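Local coordinates for carbohydrate deacetylase Agd3 (Neosartorya fumigata, PDB 6NWZ), which deacetylates the exopolysaccharide galactosaminogalactan, probably as a metal-dependent carbohydrate esterase, and is required for biofilm formation by Aspergillus fumigatus, at residues G140-L145 with S165-W170; S146-S151 with I185-P190; F214-A219 with N227-A232. All blocks are in the same frame, centred on the assembly; numbering follows the deposited sequence.

Contact 1. Residues G140-L145 with S165-W170; sequences GVEQLL and STEGLW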
ATOM      1  N   GLY A 140     -21.341   0.580 -17.286  1.00 66.30           N
ATOM      2  CA  GLY A 140     -22.288   0.811 -16.216  1.00 62.02           C
ATOM      3  C   GLY A 140     -23.156  -0.369 -15.847  1.00 58.18           C
ATOM      4  O   GLY A 140     -24.028  -0.223 -14.983  1.00 60.82           O
ATOM      5  N   VAL A 141     -22.956  -1.528 -16.470  1.00 60.36           N
ATOM      6  CA  VAL A 141     -23.710  -2.736 -16.158  1.00 52.22           C
ATOM      7  C   VAL A 141     -22.872  -3.577 -15.205  1.00 57.55           C
ATOM      8  O   VAL A 141     -21.771  -4.024 -15.554  1.00 62.84           O
ATOM      9  CB  VAL A 141     -24.071  -3.523 -17.429  1.00 48.51           C
ATOM     10  CG1 VAL A 141     -24.979  -4.698 -17.089  1.00 44.84           C
ATOM     11  CG2 VAL A 141     -24.733  -2.612 -18.459  1.00 38.59           C
ATOM     12  N   GLU A 142     -23.391  -3.784 -13.999  1.00 50.50           N
ATOM     13  CA  GLU A 142     -22.678  -4.499 -12.952  1.00 50.28           C
ATOM     14  C   GLU A 142     -22.994  -5.988 -13.003  1.00 46.24           C
ATOM     15  O   GLU A 142     -24.116  -6.389 -13.324  1.00 47.12           O
ATOM     16  CB  GLU A 142     -23.053  -3.927 -11.582  1.00 42.90           C
ATOM     17  CG  GLU A 142     -22.499  -4.692 -10.396  1.00 39.01           C
ATOM     18  CD  GLU A 142     -21.008  -4.501 -10.233  1.00 51.04           C
ATOM     19  OE1 GLU A 142     -20.604  -3.407  -9.787  1.00 46.29           O
ATOM     20  OE2 GLU A 142     -20.244  -5.437 -10.562  1.00 56.80           O
ATOM     21  N   GLN A 143     -21.986  -6.805 -12.703  1.00 37.35           N
ATOM     22  CA  GLN A 143     -22.184  -8.227 -12.446  1.00 39.66           C
ATOM     23  C   GLN A 143     -21.277  -8.608 -11.291  1.00 40.94           C
ATOM     24  O   GLN A 143     -20.052  -8.502 -11.405  1.00 46.82           O
ATOM     25  CB  GLN A 143     -21.883  -9.088 -13.677  1.00 35.29           C
ATOM     26  CG  GLN A 143     -22.218 -10.563 -13.473  1.00 38.88           C
ATOM     27  CD  GLN A 143     -22.283 -11.342 -14.774  1.00 44.05           C
ATOM     28  OE1 GLN A 143     -21.452 -11.160 -15.662  1.00 51.88           O
ATOM     29  NE2 GLN A 143     -23.282 -12.210 -14.896  1.00 39.90           N
ATOM     30  N   LEU A 144     -21.874  -9.036 -10.185  1.00 36.80           N
ATOM     31  CA  LEU A 144     -21.106  -9.346  -8.992  1.00 39.80           C
ATOM     32  C   LEU A 144     -20.352 -10.656  -9.162  1.00 40.70           C
ATOM     33  O   LEU A 144     -20.848 -11.603  -9.780  1.00 33.38           O
ATOM     34  CB  LEU A 144     -22.021  -9.412  -7.774  1.00 24.29           C
ATOM     35  CG  LEU A 144     -22.653  -8.061  -7.436  1.00 25.43           C
ATOM     36  CD1 LEU A 144     -23.350  -8.130  -6.101  1.00 25.87           C
ATOM     37  CD2 LEU A 144     -21.599  -6.963  -7.439  1.00 24.88           C
ATOM     38  N   LEU A 145     -19.141 -10.696  -8.613  1.00 42.59           N
ATOM     39  CA  LEU A 145     -18.249 -11.843  -8.696  1.00 29.35           C
ATOM     40  C   LEU A 145     -17.805 -12.220  -7.291  1.00 31.00           C
ATOM     41  O   LEU A 145     -17.598 -11.346  -6.446  1.00 37.75           O
ATOM     42  CB  LEU A 145     -17.032 -11.522  -9.575  1.00 20.15           C
ATOM     43  CG  LEU A 145     -15.748 -12.344  -9.442  1.00 19.23           C
ATOM     44  CD1 LEU A 145     -15.975 -13.754  -9.912  1.00 26.46           C
ATOM     45  CD2 LEU A 145     -14.636 -11.709 -10.241  1.00 25.44           C
ATOM     46  N   SER A 165     -16.891  -6.305  -7.613  1.00 32.38           N
ATOM     47  CA  SER A 165     -17.451  -5.742  -8.833  1.00 27.35           C
ATOM     48  C   SER A 165     -16.623  -6.128 -10.051  1.00 33.14           C
ATOM     49  O   SER A 165     -15.392  -6.140 -10.002  1.00 44.70           O
ATOM     50  CB  SER A 165     -17.528  -4.219  -8.732  1.00 26.86           C
ATOM     51  OG  SER A 165     -17.932  -3.657  -9.966  1.00 26.90           O
ATOM     52  N   THR A 166     -17.313  -6.437 -11.149  1.00 43.64           N
ATOM     53  CA  THR A 166     -16.669  -6.696 -12.430  1.00 46.20           C
ATOM     54  C   THR A 166     -16.849  -5.553 -13.414  1.00 47.14           C
ATOM     55  O   THR A 166     -16.407  -5.667 -14.563  1.00 51.51           O
ATOM     56  CB  THR A 166     -17.209  -7.985 -13.062  1.00 43.39           C
ATOM     57  OG1 THR A 166     -18.618  -7.852 -13.297  1.00 40.40           O
ATOM     58  CG2 THR A 166     -16.950  -9.171 -12.157  1.00 45.58           C
ATOM     59  N   GLU A 167     -17.494  -4.467 -12.998  1.00 44.71           N
ATOM     60  CA  GLU A 167     -17.788  -3.371 -13.909  1.00 52.24           C
ATOM     61  C   GLU A 167     -16.498  -2.829 -14.511  1.00 46.02           C
ATOM     62  O   GLU A 167     -15.553  -2.491 -13.793  1.00 38.51           O
ATOM     63  CB  GLU A 167     -18.552  -2.271 -13.170  1.00 48.43           C
ATOM     64  CG  GLU A 167     -19.038  -1.131 -14.046  1.00 66.42           C
ATOM     65  CD  GLU A 167     -20.043  -0.245 -13.329  1.00 81.26           C
ATOM     66  OE1 GLU A 167     -20.772  -0.763 -12.457  1.00 81.76           O
ATOM     67  OE2 GLU A 167     -20.101   0.966 -13.631  1.00 84.79           O
ATOM     68  N   GLY A 168     -16.453  -2.779 -15.840  1.00 42.57           N
ATOM     69  CA  GLY A 168     -15.277  -2.348 -16.554  1.00 31.24           C
ATOM     70  C   GLY A 168     -14.343  -3.461 -16.971  1.00 46.75           C
ATOM     71  O   GLY A 168     -13.469  -3.232 -17.811  1.00 55.53           O
ATOM     72  N   LEU A 169     -14.494  -4.652 -16.406  1.00 47.47           N
ATOM     73  CA  LEU A 169     -13.683  -5.804 -16.772  1.00 30.99           C
ATOM     74  C   LEU A 169     -14.515  -6.711 -17.667  1.00 37.47           C
ATOM     75  O   LEU A 169     -15.539  -7.249 -17.231  1.00 39.27           O
ATOM     76  CB  LEU A 169     -13.214  -6.559 -15.529  1.00 33.43           C
ATOM     77  CG  LEU A 169     -12.393  -5.787 -14.496  1.00 35.21           C
ATOM     78  CD1 LEU A 169     -12.087  -6.660 -13.281  1.00 31.14           C
ATOM     79  CD2 LEU A 169     -11.111  -5.268 -15.126  1.00 29.21           C
ATOM     80  N   TRP A 170     -14.088  -6.869 -18.916  1.00 30.70           N
ATOM     81  CA  TRP A 170     -14.796  -7.759 -19.825  1.00 35.44           C
ATOM     82  C   TRP A 170     -14.593  -9.204 -19.385  1.00 46.04           C
ATOM     83  O   TRP A 170     -13.460  -9.632 -19.141  1.00 56.13           O
ATOM     84  CB  TRP A 170     -14.301  -7.552 -21.256  1.00 30.72           C
ATOM     85  CG  TRP A 170     -15.215  -8.117 -22.296  1.00 41.15           C
ATOM     86  CD1 TRP A 170     -15.018  -9.245 -23.037  1.00 46.46           C
ATOM     87  CD2 TRP A 170     -16.479  -7.581 -22.709  1.00 48.46           C
ATOM     88  NE1 TRP A 170     -16.080  -9.444 -23.889  1.00 49.22           N
ATOM     89  CE2 TRP A 170     -16.990  -8.437 -23.706  1.00 46.82           C
ATOM     90  CE3 TRP A 170     -17.226  -6.459 -22.336  1.00 44.54           C
ATOM     91  CZ2 TRP A 170     -18.212  -8.206 -24.331  1.00 40.31           C
ATOM     92  CZ3 TRP A 170     -18.442  -6.235 -22.954  1.00 47.69           C
ATOM     93  CH2 TRP A 170     -18.922  -7.103 -23.942  1.00 54.48           C
TER
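Glu142 reaches Ser165 through two torsions. Its CG lies opposite the backbone N (chi1 173°), and the chain then bends at chi2 (72°), which turns the carboxylate back toward residues 165-170. There it takes two donors. Ser165 OG donates to Glu142 OE1 at 2.7 Å, and Thr166 N to Glu142 OE2 at 3.2 Å. Both oxygens receive on the syn side. The second bond is moderately bent, with an angle of 147° at the hydrogen. Two bonds to two oxygens limit how the carboxylate can rotate. Ser165 OG also accepts from Glu167 N at 3.2 Å, which makes an ST turn. Thr166 OG1 donates to Gln143 O, but the modelled bond is too short for its length to be trusted. The amide of Gln143 turns elsewhere, to His171 and the backbone O of Ala189. The apolar end of the contact is Thr166 CG2, which lies 3.5 Å from Leu145 CB, the two side chains crossing at about a right angle. Leu145 also touches Leu229 of helix 224-237. The contact lies beside the paired strands 144-147 and 164-165 of the CBM87 region, where the chain leaves 164-165. From Thr166 the chain makes a type II beta turn, closed by Leu169 N to Thr166 O at 2.8 Å, with Gly168 at its third position. On the open side Glu167 OE2 comes within 3.4 Å of Gly140 CA. Glu167 OE1 stands 3.8 Å from Glu142 OE1, a close approach of like charges. The hydroxyl and N-H donors probably ease the charge on Glu142, but the nearness of two carboxylates may still raise the proton affinity of one of them.

Contact 2. Residues S146-S151 with I185-P190; sequences SFTDTS and IAQFAP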
ATOM      1  N   SER A 146     -17.665 -13.519  -7.039  1.00 25.04           N
ATOM      2  CA  SER A 146     -17.247 -13.971  -5.720  1.00 32.60           C
ATOM      3  C   SER A 146     -16.591 -15.337  -5.831  1.00 30.93           C
ATOM      4  O   SER A 146     -16.957 -16.148  -6.685  1.00 39.27           O
ATOM      5  CB  SER A 146     -18.430 -14.051  -4.757  1.00 20.01           C
ATOM      6  OG  SER A 146     -19.250 -15.150  -5.104  1.00 31.84           O
ATOM      7  N   PHE A 147     -15.623 -15.583  -4.947  1.00 20.00           N
ATOM      8  CA  PHE A 147     -15.044 -16.914  -4.819  1.00 21.10           C
ATOM      9  C   PHE A 147     -16.025 -17.842  -4.120  1.00 33.12           C
ATOM     10  O   PHE A 147     -16.572 -17.503  -3.065  1.00 31.06           O
ATOM     11  CB  PHE A 147     -13.730 -16.862  -4.040  1.00 26.79           C
ATOM     12  CG  PHE A 147     -12.576 -16.331  -4.836  1.00 23.49           C
ATOM     13  CD1 PHE A 147     -12.046 -17.067  -5.884  1.00 24.35           C
ATOM     14  CD2 PHE A 147     -12.024 -15.098  -4.540  1.00 21.14           C
ATOM     15  CE1 PHE A 147     -10.989 -16.578  -6.623  1.00 32.80           C
ATOM     16  CE2 PHE A 147     -10.968 -14.605  -5.274  1.00 32.02           C
ATOM     17  CZ  PHE A 147     -10.450 -15.344  -6.317  1.00 31.69           C
ATOM     18  N   THR A 148     -16.254 -19.015  -4.709  1.00 19.77           N
ATOM     19  CA  THR A 148     -17.131 -20.008  -4.113  1.00 22.45           C
ATOM     20  C   THR A 148     -16.372 -21.156  -3.466  1.00 31.01           C
ATOM     21  O   THR A 148     -16.973 -21.932  -2.716  1.00 31.28           O
ATOM     22  CB  THR A 148     -18.095 -20.560  -5.165  1.00 30.47           C
ATOM     23  OG1 THR A 148     -17.349 -21.100  -6.261  1.00 30.58           O
ATOM     24  CG2 THR A 148     -18.996 -19.452  -5.669  1.00 29.43           C
ATOM     25  N   ASP A 149     -15.074 -21.274  -3.726  1.00 26.75           N
ATOM     26  CA  ASP A 149     -14.269 -22.338  -3.136  1.00 33.02           C
ATOM     27  C   ASP A 149     -12.828 -21.847  -3.088  1.00 28.40           C
ATOM     28  O   ASP A 149     -12.203 -21.648  -4.135  1.00 32.37           O
ATOM     29  CB  ASP A 149     -14.399 -23.631  -3.940  1.00 29.67           C
ATOM     30  CG  ASP A 149     -13.669 -24.802  -3.300  1.00 46.67           C
ATOM     31  OD1 ASP A 149     -13.125 -24.652  -2.185  1.00 42.59           O
ATOM     32  OD2 ASP A 149     -13.639 -25.883  -3.924  1.00 49.85           O
ATOM     33  N   THR A 150     -12.315 -21.637  -1.878  1.00 26.52           N
ATOM     34  CA  THR A 150     -10.942 -21.206  -1.663  1.00 20.07           C
ATOM     35  C   THR A 150     -10.076 -22.309  -1.069  1.00 29.63           C
ATOM     36  O   THR A 150      -8.968 -22.027  -0.601  1.00 35.35           O
ATOM     37  CB  THR A 150     -10.909 -19.973  -0.757  1.00 19.63           C
ATOM     38  OG1 THR A 150     -11.488 -20.292   0.516  1.00 37.74           O
ATOM     39  CG2 THR A 150     -11.694 -18.843  -1.387  1.00 27.38           C
ATOM     40  N   SER A 151     -10.552 -23.557  -1.086  1.00 29.51           N
ATOM     41  CA  SER A 151      -9.837 -24.658  -0.449  1.00 28.18           C
ATOM     42  C   SER A 151      -8.554 -25.043  -1.175  1.00 34.05           C
ATOM     43  O   SER A 151      -7.738 -25.770  -0.600  1.00 29.87           O
ATOM     44  CB  SER A 151     -10.748 -25.879  -0.348  1.00 24.30           C
ATOM     45  OG  SER A 151     -11.106 -26.344  -1.638  1.00 35.36           O
ATOM     46  N   ILE A 185     -14.081 -22.310  -8.918  1.00 27.10           N
ATOM     47  CA  ILE A 185     -13.637 -21.591  -7.729  1.00 33.46           C
ATOM     48  C   ILE A 185     -14.244 -20.200  -7.615  1.00 40.91           C
ATOM     49  O   ILE A 185     -14.229 -19.624  -6.514  1.00 43.11           O
ATOM     50  CB  ILE A 185     -12.095 -21.498  -7.663  1.00 24.43           C
ATOM     51  CG1 ILE A 185     -11.564 -20.597  -8.777  1.00 19.13           C
ATOM     52  CG2 ILE A 185     -11.457 -22.874  -7.750  1.00 20.32           C
ATOM     53  CD1 ILE A 185     -10.102 -20.245  -8.627  1.00 27.40           C
ATOM     54  N   ALA A 186     -14.765 -19.626  -8.700  1.00 34.22           N
ATOM     55  CA  ALA A 186     -15.407 -18.321  -8.669  1.00 33.14           C
ATOM     56  C   ALA A 186     -16.660 -18.363  -9.531  1.00 31.74           C
ATOM     57  O   ALA A 186     -16.789 -19.191 -10.437  1.00 29.95           O
ATOM     58  CB  ALA A 186     -14.468 -17.208  -9.154  1.00 31.58           C
ATOM     59  N   GLN A 187     -17.578 -17.444  -9.254  1.00 39.44           N
ATOM     60  CA  GLN A 187     -18.906 -17.517  -9.844  1.00 35.68           C
ATOM     61  C   GLN A 187     -19.437 -16.114 -10.103  1.00 34.64           C
ATOM     62  O   GLN A 187     -19.319 -15.234  -9.244  1.00 36.72           O
ATOM     63  CB  GLN A 187     -19.846 -18.297  -8.917  1.00 35.07           C
ATOM     64  CG  GLN A 187     -21.260 -18.466  -9.407  1.00 46.38           C
ATOM     65  CD  GLN A 187     -22.057 -19.406  -8.526  1.00 41.89           C
ATOM     66  OE1 GLN A 187     -22.934 -18.981  -7.776  1.00 49.73           O
ATOM     67  NE2 GLN A 187     -21.753 -20.693  -8.614  1.00 28.46           N
ATOM     68  N   PHE A 188     -19.997 -15.909 -11.295  1.00 37.09           N
ATOM     69  CA  PHE A 188     -20.680 -14.664 -11.615  1.00 28.63           C
ATOM     70  C   PHE A 188     -22.108 -14.718 -11.089  1.00 30.99           C
ATOM     71  O   PHE A 188     -22.853 -15.656 -11.386  1.00 35.30           O
ATOM     72  CB  PHE A 188     -20.701 -14.417 -13.123  1.00 35.53           C
ATOM     73  CG  PHE A 188     -19.353 -14.140 -13.717  1.00 38.00           C
ATOM     74  CD1 PHE A 188     -18.576 -13.096 -13.247  1.00 29.78           C
ATOM     75  CD2 PHE A 188     -18.864 -14.924 -14.752  1.00 39.58           C
ATOM     76  CE1 PHE A 188     -17.332 -12.837 -13.796  1.00 42.62           C
ATOM     77  CE2 PHE A 188     -17.623 -14.667 -15.309  1.00 37.27           C
ATOM     78  CZ  PHE A 188     -16.854 -13.625 -14.827  1.00 30.50           C
ATOM     79  N   ALA A 189     -22.486 -13.708 -10.315  1.00 34.54           N
ATOM     80  CA  ALA A 189     -23.842 -13.618  -9.816  1.00 32.66           C
ATOM     81  C   ALA A 189     -24.794 -13.214 -10.939  1.00 40.72           C
ATOM     82  O   ALA A 189     -24.378 -12.620 -11.937  1.00 33.21           O
ATOM     83  CB  ALA A 189     -23.919 -12.608  -8.674  1.00 26.12           C
ATOM     84  N   PRO A 190     -26.077 -13.542 -10.809  1.00 51.91           N
ATOM     85  CA  PRO A 190     -27.061 -13.034 -11.769  1.00 53.19           C
ATOM     86  C   PRO A 190     -27.135 -11.516 -11.716  1.00 51.46           C
ATOM     87  O   PRO A 190     -26.755 -10.879 -10.730  1.00 49.67           O
ATOM     88  CB  PRO A 190     -28.375 -13.679 -11.311  1.00 41.91           C
ATOM     89  CG  PRO A 190     -27.950 -14.898 -10.556  1.00 42.24           C
ATOM     90  CD  PRO A 190     -26.666 -14.522  -9.879  1.00 45.71           C
TER
HETATM   91  O   HOH W   1     -20.909 -14.874  -6.856  1.00 31.08           O
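Ile185 O meets Thr148 N and the edge of the Phe147 ring. Thr148 N donates to Ile185 O at 2.8 Å, coming from 45° above the carbonyl plane. Asp149 N adds a weak bond to the same oxygen. Phe147 CD1 lies 3.4 Å from Ile185 O, which sits at the ring edge in its plane. Phe147 CE1 and Ile185 CD1 make a looser apolar contact. Asp149 holds its own loop: OD1 accepts from Ser151 N in an Asx turn and also from Ser151 OG, while OD2 forms a salt bridge with Lys183. Ala186 comes next, with its CB 4.1 Å from Phe147 CD1. The side chains of Phe147 and Ala186 share this face. Phe147 CG lies anti to its carbonyl carbon (chi1 -76°), which places the ring beside its own backbone N. The ring also meets Leu229 and Ala232 of helix 224-237. Ala186 and Phe147 are a non-hydrogen-bonded pair of the antiparallel strands 182-188 and 144-147, part of the beta structure of the CBM87 region. Gln187 and Ser146 form the neighbouring hydrogen-bonded pair. Gln187 N donates to Ser146 O at 2.9 Å. Ser146 N returns a bond to Gln187 O at 3.2 Å. A water also donates to Gln187 O, though its very short approach to Ser146 OG makes its exact position doubtful. Beside Ser146, Gln187 CB also touches Thr148 CG2 at 3.6 Å, the two side chains crossing at about a right angle. The extended Gln187 chain carries its amide to Glu184.

Contact 3. Residues F214-A219 with N227-A232; sequences FFIGFA and NYLQHA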
ATOM      1  N   PHE A 214      -8.914 -17.910 -15.477  1.00 32.59           N
ATOM      2  CA  PHE A 214      -9.831 -16.827 -15.140  1.00 32.67           C
ATOM      3  C   PHE A 214     -10.512 -16.336 -16.413  1.00 33.23           C
ATOM      4  O   PHE A 214      -9.842 -15.850 -17.333  1.00 46.22           O
ATOM      5  CB  PHE A 214      -9.095 -15.677 -14.453  1.00 35.31           C
ATOM      6  CG  PHE A 214      -8.787 -15.925 -12.998  1.00 32.19           C
ATOM      7  CD1 PHE A 214      -7.644 -16.606 -12.623  1.00 27.37           C
ATOM      8  CD2 PHE A 214      -9.636 -15.456 -12.005  1.00 24.63           C
ATOM      9  CE1 PHE A 214      -7.355 -16.827 -11.289  1.00 31.73           C
ATOM     10  CE2 PHE A 214      -9.355 -15.675 -10.669  1.00 22.80           C
ATOM     11  CZ  PHE A 214      -8.213 -16.362 -10.309  1.00 31.99           C
ATOM     12  N   PHE A 215     -11.837 -16.457 -16.463  1.00 30.34           N
ATOM     13  CA  PHE A 215     -12.638 -15.991 -17.595  1.00 27.93           C
ATOM     14  C   PHE A 215     -12.997 -14.514 -17.481  1.00 40.98           C
ATOM     15  O   PHE A 215     -14.122 -14.111 -17.796  1.00 42.66           O
ATOM     16  CB  PHE A 215     -13.896 -16.846 -17.712  1.00 24.15           C
ATOM     17  CG  PHE A 215     -13.621 -18.321 -17.808  1.00 25.68           C
ATOM     18  CD1 PHE A 215     -12.623 -18.801 -18.641  1.00 26.48           C
ATOM     19  CD2 PHE A 215     -14.354 -19.226 -17.054  1.00 33.66           C
ATOM     20  CE1 PHE A 215     -12.365 -20.162 -18.728  1.00 23.71           C
ATOM     21  CE2 PHE A 215     -14.101 -20.587 -17.135  1.00 33.41           C
ATOM     22  CZ  PHE A 215     -13.105 -21.054 -17.973  1.00 37.09           C
ATOM     23  N   ILE A 216     -12.058 -13.686 -17.025  1.00 33.87           N
ATOM     24  CA  ILE A 216     -12.279 -12.256 -16.862  1.00 25.87           C
ATOM     25  C   ILE A 216     -10.950 -11.552 -17.089  1.00 34.08           C
ATOM     26  O   ILE A 216      -9.881 -12.111 -16.824  1.00 39.04           O
ATOM     27  CB  ILE A 216     -12.874 -11.930 -15.469  1.00 29.01           C
ATOM     28  CG1 ILE A 216     -13.129 -10.431 -15.317  1.00 27.30           C
ATOM     29  CG2 ILE A 216     -11.969 -12.440 -14.348  1.00 27.45           C
ATOM     30  CD1 ILE A 216     -13.824 -10.068 -14.030  1.00 30.90           C
ATOM     31  N   GLY A 217     -11.015 -10.331 -17.617  1.00 27.42           N
ATOM     32  CA  GLY A 217      -9.806  -9.553 -17.813  1.00 41.27           C
ATOM     33  C   GLY A 217      -9.253  -9.012 -16.506  1.00 41.39           C
ATOM     34  O   GLY A 217      -9.966  -8.851 -15.516  1.00 46.65           O
ATOM     35  N   PHE A 218      -7.952  -8.733 -16.510  1.00 33.85           N
ATOM     36  CA  PHE A 218      -7.261  -8.154 -15.367  1.00 31.80           C
ATOM     37  C   PHE A 218      -6.737  -6.763 -15.709  1.00 39.37           C
ATOM     38  O   PHE A 218      -6.336  -6.497 -16.847  1.00 30.49           O
ATOM     39  CB  PHE A 218      -6.109  -9.052 -14.914  1.00 25.69           C
ATOM     40  CG  PHE A 218      -6.525 -10.123 -13.952  1.00 27.36           C
ATOM     41  CD1 PHE A 218      -7.336 -11.166 -14.358  1.00 31.42           C
ATOM     42  CD2 PHE A 218      -6.094 -10.088 -12.638  1.00 28.15           C
ATOM     43  CE1 PHE A 218      -7.713 -12.155 -13.465  1.00 24.82           C
ATOM     44  CE2 PHE A 218      -6.466 -11.073 -11.743  1.00 25.77           C
ATOM     45  CZ  PHE A 218      -7.276 -12.107 -12.156  1.00 28.89           C
ATOM     46  N   ALA A 219      -6.744  -5.870 -14.714  1.00 41.53           N
ATOM     47  CA  ALA A 219      -6.277  -4.499 -14.893  1.00 37.09           C
ATOM     48  C   ALA A 219      -5.897  -3.971 -13.511  1.00 39.68           C
ATOM     49  O   ALA A 219      -6.629  -3.208 -12.877  1.00 41.89           O
ATOM     50  CB  ALA A 219      -7.335  -3.621 -15.559  1.00 25.58           C
ATOM     51  N   ASN A 227      -6.848  -6.409  -8.227  1.00 24.70           N
ATOM     52  CA  ASN A 227      -5.909  -6.522  -7.116  1.00 21.46           C
ATOM     53  C   ASN A 227      -6.415  -7.450  -6.019  1.00 25.29           C
ATOM     54  O   ASN A 227      -5.606  -7.948  -5.229  1.00 32.13           O
ATOM     55  CB  ASN A 227      -5.611  -5.140  -6.532  1.00 27.25           C
ATOM     56  CG  ASN A 227      -4.668  -4.337  -7.401  1.00 37.42           C
ATOM     57  OD1 ASN A 227      -3.451  -4.377  -7.215  1.00 44.82           O
ATOM     58  ND2 ASN A 227      -5.223  -3.603  -8.358  1.00 34.56           N
ATOM     59  N   TYR A 228      -7.727  -7.683  -5.946  1.00 22.37           N
ATOM     60  CA  TYR A 228      -8.270  -8.667  -5.016  1.00 28.49           C
ATOM     61  C   TYR A 228      -8.094 -10.084  -5.546  1.00 35.69           C
ATOM     62  O   TYR A 228      -7.666 -10.983  -4.813  1.00 40.59           O
ATOM     63  CB  TYR A 228      -9.750  -8.384  -4.759  1.00 27.49           C
ATOM     64  CG  TYR A 228     -10.474  -9.447  -3.955  1.00 32.92           C
ATOM     65  CD1 TYR A 228     -10.176  -9.652  -2.617  1.00 33.15           C
ATOM     66  CD2 TYR A 228     -11.476 -10.227  -4.528  1.00 28.55           C
ATOM     67  CE1 TYR A 228     -10.840 -10.607  -1.871  1.00 29.09           C
ATOM     68  CE2 TYR A 228     -12.148 -11.190  -3.786  1.00 22.79           C
ATOM     69  CZ  TYR A 228     -11.822 -11.374  -2.455  1.00 35.56           C
ATOM     70  OH  TYR A 228     -12.473 -12.322  -1.690  1.00 35.84           O
ATOM     71  N   LEU A 229      -8.422 -10.294  -6.822  1.00 35.28           N
ATOM     72  CA  LEU A 229      -8.382 -11.635  -7.389  1.00 29.62           C
ATOM     73  C   LEU A 229      -6.964 -12.183  -7.452  1.00 30.51           C
ATOM     74  O   LEU A 229      -6.765 -13.394  -7.312  1.00 36.67           O
ATOM     75  CB  LEU A 229      -9.005 -11.628  -8.786  1.00 22.89           C
ATOM     76  CG  LEU A 229     -10.474 -11.211  -8.896  1.00 19.71           C
ATOM     77  CD1 LEU A 229     -10.915 -11.238 -10.347  1.00 23.82           C
ATOM     78  CD2 LEU A 229     -11.369 -12.109  -8.052  1.00 21.20           C
ATOM     79  N   GLN A 230      -5.969 -11.314  -7.649  1.00 35.35           N
ATOM     80  CA  GLN A 230      -4.624 -11.795  -7.948  1.00 32.78           C
ATOM     81  C   GLN A 230      -4.043 -12.611  -6.802  1.00 39.61           C
ATOM     82  O   GLN A 230      -3.166 -13.454  -7.025  1.00 37.30           O
ATOM     83  CB  GLN A 230      -3.709 -10.621  -8.279  1.00 28.58           C
ATOM     84  CG  GLN A 230      -3.522  -9.646  -7.139  1.00 32.69           C
ATOM     85  CD  GLN A 230      -2.636  -8.482  -7.521  1.00 44.83           C
ATOM     86  OE1 GLN A 230      -2.040  -8.468  -8.600  1.00 48.53           O
ATOM     87  NE2 GLN A 230      -2.548  -7.492  -6.639  1.00 31.03           N
ATOM     88  N   HIS A 231      -4.523 -12.391  -5.576  1.00 35.23           N
ATOM     89  CA  HIS A 231      -4.019 -13.146  -4.437  1.00 29.97           C
ATOM     90  C   HIS A 231      -4.431 -14.611  -4.490  1.00 33.13           C
ATOM     91  O   HIS A 231      -3.793 -15.452  -3.847  1.00 27.17           O
ATOM     92  CB  HIS A 231      -4.495 -12.498  -3.139  1.00 18.82           C
ATOM     93  CG  HIS A 231      -4.046 -11.080  -2.986  1.00 32.69           C
ATOM     94  ND1 HIS A 231      -2.738 -10.743  -2.706  1.00 28.09           N
ATOM     95  CD2 HIS A 231      -4.722  -9.912  -3.088  1.00 35.26           C
ATOM     96  CE1 HIS A 231      -2.632  -9.428  -2.634  1.00 33.70           C
ATOM     97  NE2 HIS A 231      -3.822  -8.900  -2.862  1.00 33.64           N
ATOM     98  N   ALA A 232      -5.474 -14.940  -5.250  1.00 38.03           N
ATOM     99  CA  ALA A 232      -5.846 -16.338  -5.409  1.00 34.49           C
ATOM    100  C   ALA A 232      -4.843 -17.074  -6.289  1.00 38.83           C
ATOM    101  O   ALA A 232      -4.310 -18.118  -5.897  1.00 38.45           O
ATOM    102  CB  ALA A 232      -7.259 -16.440  -5.982  1.00 21.33           C
TER
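Leu229 and Phe218 form the tight part of this contact. Leu229 CB lies 3.8 Å from Phe218 CZ and 3.9 Å from Phe218 CE2, in an oblique approach to the ring. Leu229 CG is anti to its carbonyl carbon (chi1 -61°), and CD1 then reaches 4.2 Å from the same Phe218 CZ. Gln230 N stands at the edge of the Phe218 ring, near its plane, 4.1 Å from CE2. Phe218 in turn puts CZ over one face of Phe214, offset toward the rim. The grip is mainly apolar, and no hydrogen bond crosses between the segments. These residues join the chain leaving strand 209-214 to helix 224-237, which the same chain enters a few residues later. The helix thus lies against the end of the strand and the loop that follows it, within the CBM87 region. Ala232 also touches Phe153. Packing is looser around Phe214 and Ile216. Ala232 CB meets the edge of the Phe214 ring at 4.4 Å from CZ, and Ile216 CG2 is 4.3 Å from Leu229 CD1. The buried Asn227 gives its ND2 to the backbone O of Thr220 and Ser223, and its side chain touches Arg533 of helix 520-536. Toward the more exposed end, the N of Ala219 bonds to Ser226 OG, just before residues 227-232.

In the fold
All three contacts belong to the CBM87 region and lie on the same side of the chain's centre. Contact 3 is buried and apolar, while contacts 1 and 2 are partly buried and rely on hydrogen bonds. Contacts 1 and 2 share strand 144-147. Contact 1 ties the chain leading into it to a loop, largely through side-chain hydrogen bonds, and contact 2 joins its later part to strand 182-188 through the backbone. A probable backbone hydrogen bond, Leu144 O to Ala189 N at 2.7 Å, links the two. The helix of contact 3 packs on both through apolar side chains, for instance Phe147 against Tyr228. Trp170 O probably bonds to Gly217 N, tying contact 1 to contact 3.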